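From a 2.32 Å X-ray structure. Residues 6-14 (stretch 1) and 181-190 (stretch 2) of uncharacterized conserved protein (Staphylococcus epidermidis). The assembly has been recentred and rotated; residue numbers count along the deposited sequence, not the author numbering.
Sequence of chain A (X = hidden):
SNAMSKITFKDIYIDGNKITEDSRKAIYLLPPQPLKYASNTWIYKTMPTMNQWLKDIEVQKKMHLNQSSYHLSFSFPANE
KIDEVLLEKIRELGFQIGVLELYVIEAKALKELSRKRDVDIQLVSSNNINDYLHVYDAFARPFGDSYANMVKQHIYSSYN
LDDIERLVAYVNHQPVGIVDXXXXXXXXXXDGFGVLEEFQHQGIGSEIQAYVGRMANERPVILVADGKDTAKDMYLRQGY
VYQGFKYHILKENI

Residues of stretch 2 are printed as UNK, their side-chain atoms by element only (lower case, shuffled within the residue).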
# COMPACT_ATOMS: atom_id res chain seq x y z
N LYS A 6 19.21 -2.91 14.42
CA LYS A 6 20.06 -3.76 13.59
C LYS A 6 19.32 -4.77 12.71
O LYS A 6 19.93 -5.38 11.83
CB LYS A 6 21.18 -4.42 14.43
CG LYS A 6 20.79 -5.53 15.43
CD LYS A 6 21.58 -5.46 16.80
CE LYS A 6 23.01 -4.85 16.73
NZ LYS A 6 24.00 -5.66 15.92
N ILE A 7 18.02 -4.92 12.90
CA ILE A 7 17.32 -5.93 12.11
C ILE A 7 17.42 -5.69 10.59
O ILE A 7 17.32 -4.56 10.14
CB ILE A 7 15.88 -6.11 12.60
CG1 ILE A 7 15.90 -6.89 13.92
CG2 ILE A 7 15.03 -6.87 11.57
CD1 ILE A 7 14.60 -6.88 14.64
N THR A 8 17.67 -6.75 9.83
CA THR A 8 17.65 -6.65 8.37
C THR A 8 16.90 -7.76 7.65
O THR A 8 16.38 -8.72 8.24
CB THR A 8 19.08 -6.53 7.72
OG1 THR A 8 19.57 -7.84 7.37
CG2 THR A 8 20.08 -5.76 8.59
N PHE A 9 16.86 -7.61 6.34
CA PHE A 9 16.26 -8.61 5.48
C PHE A 9 16.82 -10.01 5.69
O PHE A 9 16.15 -11.00 5.37
CB PHE A 9 16.39 -8.19 4.03
CG PHE A 9 15.20 -7.41 3.52
CD1 PHE A 9 15.25 -6.01 3.43
CD2 PHE A 9 14.05 -8.08 3.10
CE1 PHE A 9 14.16 -5.27 2.94
CE2 PHE A 9 12.97 -7.38 2.62
CZ PHE A 9 13.02 -5.97 2.55
N LYS A 10 18.03 -10.09 6.23
CA LYS A 10 18.68 -11.39 6.51
C LYS A 10 17.88 -12.16 7.56
O LYS A 10 17.88 -13.37 7.57
CB LYS A 10 20.13 -11.20 6.94
CG LYS A 10 21.08 -10.96 5.77
CD LYS A 10 21.83 -9.63 5.94
CE LYS A 10 22.91 -9.71 7.04
NZ LYS A 10 23.09 -8.41 7.75
N ASP A 11 17.17 -11.43 8.43
CA ASP A 11 16.37 -12.04 9.47
C ASP A 11 15.07 -12.65 8.94
O ASP A 11 14.37 -13.38 9.64
CB ASP A 11 16.09 -10.98 10.51
CG ASP A 11 17.37 -10.44 11.13
OD1 ASP A 11 18.19 -11.29 11.58
OD2 ASP A 11 17.59 -9.19 11.15
N ILE A 12 14.72 -12.35 7.71
CA ILE A 12 13.48 -12.87 7.17
C ILE A 12 13.63 -14.31 6.71
O ILE A 12 14.62 -14.67 6.14
CB ILE A 12 12.93 -11.90 6.13
CG1 ILE A 12 12.57 -10.56 6.81
CG2 ILE A 12 11.82 -12.54 5.23
CD1 ILE A 12 11.21 -10.49 7.66
N TYR A 13 12.64 -15.14 7.03
CA TYR A 13 12.66 -16.52 6.71
C TYR A 13 12.46 -16.72 5.18
O TYR A 13 11.77 -15.95 4.55
CB TYR A 13 11.54 -17.18 7.51
CG TYR A 13 11.39 -18.61 7.21
CD1 TYR A 13 12.08 -19.56 7.96
CD2 TYR A 13 10.57 -19.04 6.15
CE1 TYR A 13 11.97 -20.93 7.66
CE2 TYR A 13 10.45 -20.39 5.84
CZ TYR A 13 11.15 -21.34 6.60
OH TYR A 13 11.04 -22.67 6.32
N ILE A 14 13.07 -17.74 4.59
CA ILE A 14 12.75 -18.11 3.20
C ILE A 14 12.41 -19.58 3.19
O ILE A 14 13.14 -20.40 3.73
CB ILE A 14 13.94 -17.89 2.23
CG1 ILE A 14 14.42 -16.43 2.24
CG2 ILE A 14 13.59 -18.31 0.77
CD1 ILE A 14 15.80 -16.31 2.74
N UNK A 181 3.74 -17.68 12.33
CA UNK A 181 4.82 -17.12 13.08
C UNK A 181 6.02 -18.03 13.00
O UNK A 181 5.90 -19.25 13.13
c UNK A 181 4.47 -16.81 14.58
c UNK A 181 3.58 -15.59 14.67
c UNK A 181 2.21 -17.92 15.09
c UNK A 181 3.74 -17.96 15.23
N UNK A 182 7.16 -17.39 12.79
CA UNK A 182 8.44 -18.02 12.68
C UNK A 182 9.26 -17.43 13.81
O UNK A 182 9.55 -16.20 13.83
c UNK A 182 9.13 -17.72 11.33
c UNK A 182 10.54 -18.30 11.26
c UNK A 182 7.64 -17.09 9.40
c UNK A 182 8.32 -18.23 10.15
N UNK A 183 9.66 -18.29 14.73
CA UNK A 183 10.37 -17.84 15.91
C UNK A 183 11.84 -18.17 15.89
O UNK A 183 12.23 -19.22 15.43
se UNK A 183 7.46 -19.23 18.53
c UNK A 183 8.25 -18.32 17.04
c UNK A 183 9.73 -18.45 17.13
c UNK A 183 7.70 -21.11 17.90
N UNK A 184 12.65 -17.27 16.40
CA UNK A 184 14.05 -17.49 16.48
C UNK A 184 14.37 -16.97 17.85
O UNK A 184 13.49 -16.55 18.58
c UNK A 184 14.82 -16.70 15.39
c UNK A 184 14.72 -17.37 14.01
o UNK A 184 14.26 -15.39 15.26
N UNK A 185 15.63 -17.02 18.20
CA UNK A 185 16.06 -16.48 19.46
C UNK A 185 15.95 -14.98 19.40
O UNK A 185 15.45 -14.36 20.33
c UNK A 185 17.66 -18.37 19.85
c UNK A 185 17.50 -16.88 19.72
o UNK A 185 18.29 -18.99 18.94
o UNK A 185 17.12 -18.93 20.83
N UNK A 186 16.41 -14.40 18.30
CA UNK A 186 16.54 -12.96 18.19
C UNK A 186 15.20 -12.30 17.88
O UNK A 186 14.86 -11.28 18.46
c UNK A 186 17.49 -12.64 17.04
c UNK A 186 18.64 -10.54 16.12
c UNK A 186 18.52 -11.53 17.33
n UNK A 186 19.56 -10.23 13.79
c UNK A 186 19.08 -11.22 14.81
N UNK A 187 14.42 -12.88 16.97
CA UNK A 187 13.22 -12.21 16.54
C UNK A 187 11.99 -13.11 16.47
O UNK A 187 12.07 -14.33 16.56
o UNK A 187 13.71 -12.82 14.28
c UNK A 187 14.44 -10.66 14.97
c UNK A 187 13.38 -11.70 15.10
N UNK A 188 10.86 -12.49 16.21
CA UNK A 188 9.74 -13.22 15.71
C UNK A 188 9.15 -12.59 14.45
O UNK A 188 8.94 -11.37 14.35
c UNK A 188 6.92 -14.90 17.57
c UNK A 188 8.76 -13.48 16.85
c UNK A 188 8.54 -12.24 17.70
c UNK A 188 7.46 -14.10 16.39
N UNK A 189 8.90 -13.44 13.45
CA UNK A 189 8.40 -12.96 12.20
C UNK A 189 7.01 -13.47 11.99
O UNK A 189 6.71 -14.63 12.25
o UNK A 189 10.68 -14.15 8.80
c UNK A 189 9.30 -13.42 11.07
c UNK A 189 9.55 -13.63 8.61
c UNK A 189 8.98 -12.79 9.75
o UNK A 189 8.89 -13.78 7.54
N UNK A 190 6.14 -12.56 11.57
CA UNK A 190 4.82 -12.93 11.14
C UNK A 190 4.76 -12.96 9.61
O UNK A 190 5.57 -12.36 8.92
c UNK A 190 2.52 -9.85 11.84
c UNK A 190 3.67 -12.12 11.81
c UNK A 190 3.83 -10.62 11.66
c UNK A 190 3.64 -12.36 13.33

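Position 181 carries four side-chain carbons, forked at the first, with one arm two carbons long. This is the pattern of isoleucine, and Ile181 lies in a strand, buried and out of reach of stretch 1; a beta-branched hydrocarbon suits both the extended backbone and a buried place.

Position 182 repeats the pattern, four carbons forked at the first, but its CA-to-CB bond points toward stretch 1. One carbon lies 3.9 Å from CD1 of Tyr13. The residue is Ile182, and that atom is CG2, the methyl of the short arm. It meets the tyrosine ring obliquely, an apolar contact that needs no precise alignment.

Position 183 has an unbranched chain of two carbons, a selenium and a final carbon. Only selenomethionine fits, so this is Met183 in its selenium form; it is exposed and does not approach stretch 1, so that stretch makes no demand on the flexible, unbranched chain.

Position 184 has one carbon bearing an oxygen and a second carbon, which identifies Thr184. Its value is local: OG1 donates to the backbone O of position 187 at 2.8 Å, and its backbone N bonds to that same O at 3.0 Å, so the turn between the two strands is tied at its base.

Position 185 shows two carbons, the second carrying two oxygens: Asp185. Exposed on the turn and out of reach of stretch 1, its carboxylate can remain in solvent.

Position 186 has four carbons in a row ending in nitrogen, and the nitrogen stands 2.8 Å from OD1 of Asp11. This is Lys186, whose NZ donates to that oxygen in a salt bridge. A long, flexible chain lets the charge reach across from an exposed turn.

Position 187 again has one carbon bearing an oxygen and a carbon. The terminal carbon is 3.8 Å from CD1 of Ile7. Thr187 uses both characters of its side chain: CG2 touches the isoleucine, while OG1 donates to Thr184 OG1 at 2.8 Å.

Position 188 has four carbons forked at the first, with one arm of two carbons. Ile188 is buried in the second strand and out of reach of stretch 1, a place that suits a hydrocarbon.

Position 189 has three carbons, the third carrying two oxygens, one of them 2.8 Å from the backbone N of Tyr13. Glu189 extends with chi1 and chi2 both t, so OE1 accepts that hydrogen bond at an N-H...O angle of 165°; its CD lies 3.7 Å from CD1 of Ile12.

Position 190 has four carbons forked at the first, one arm two carbons long: Ile190, buried in the strand and out of reach of stretch 1, where a beta-branched hydrocarbon suits the extended backbone.

The contact combines a strand pair, Ile182 and Glu189, with two turn residues, Lys186 and Thr187. Backbone bonds between Ile182 and Glu189 place these two side chains together where both reach Tyr13, one offering hydrocarbon and the other an acceptor. Asp11 ties the stretches by its OD1 to Lys186, while its OD2 accepts from Thr8 N at 2.8 Å, holding the carboxylate in position.

Stretch 2 (181-190) IIMTDKTIEI
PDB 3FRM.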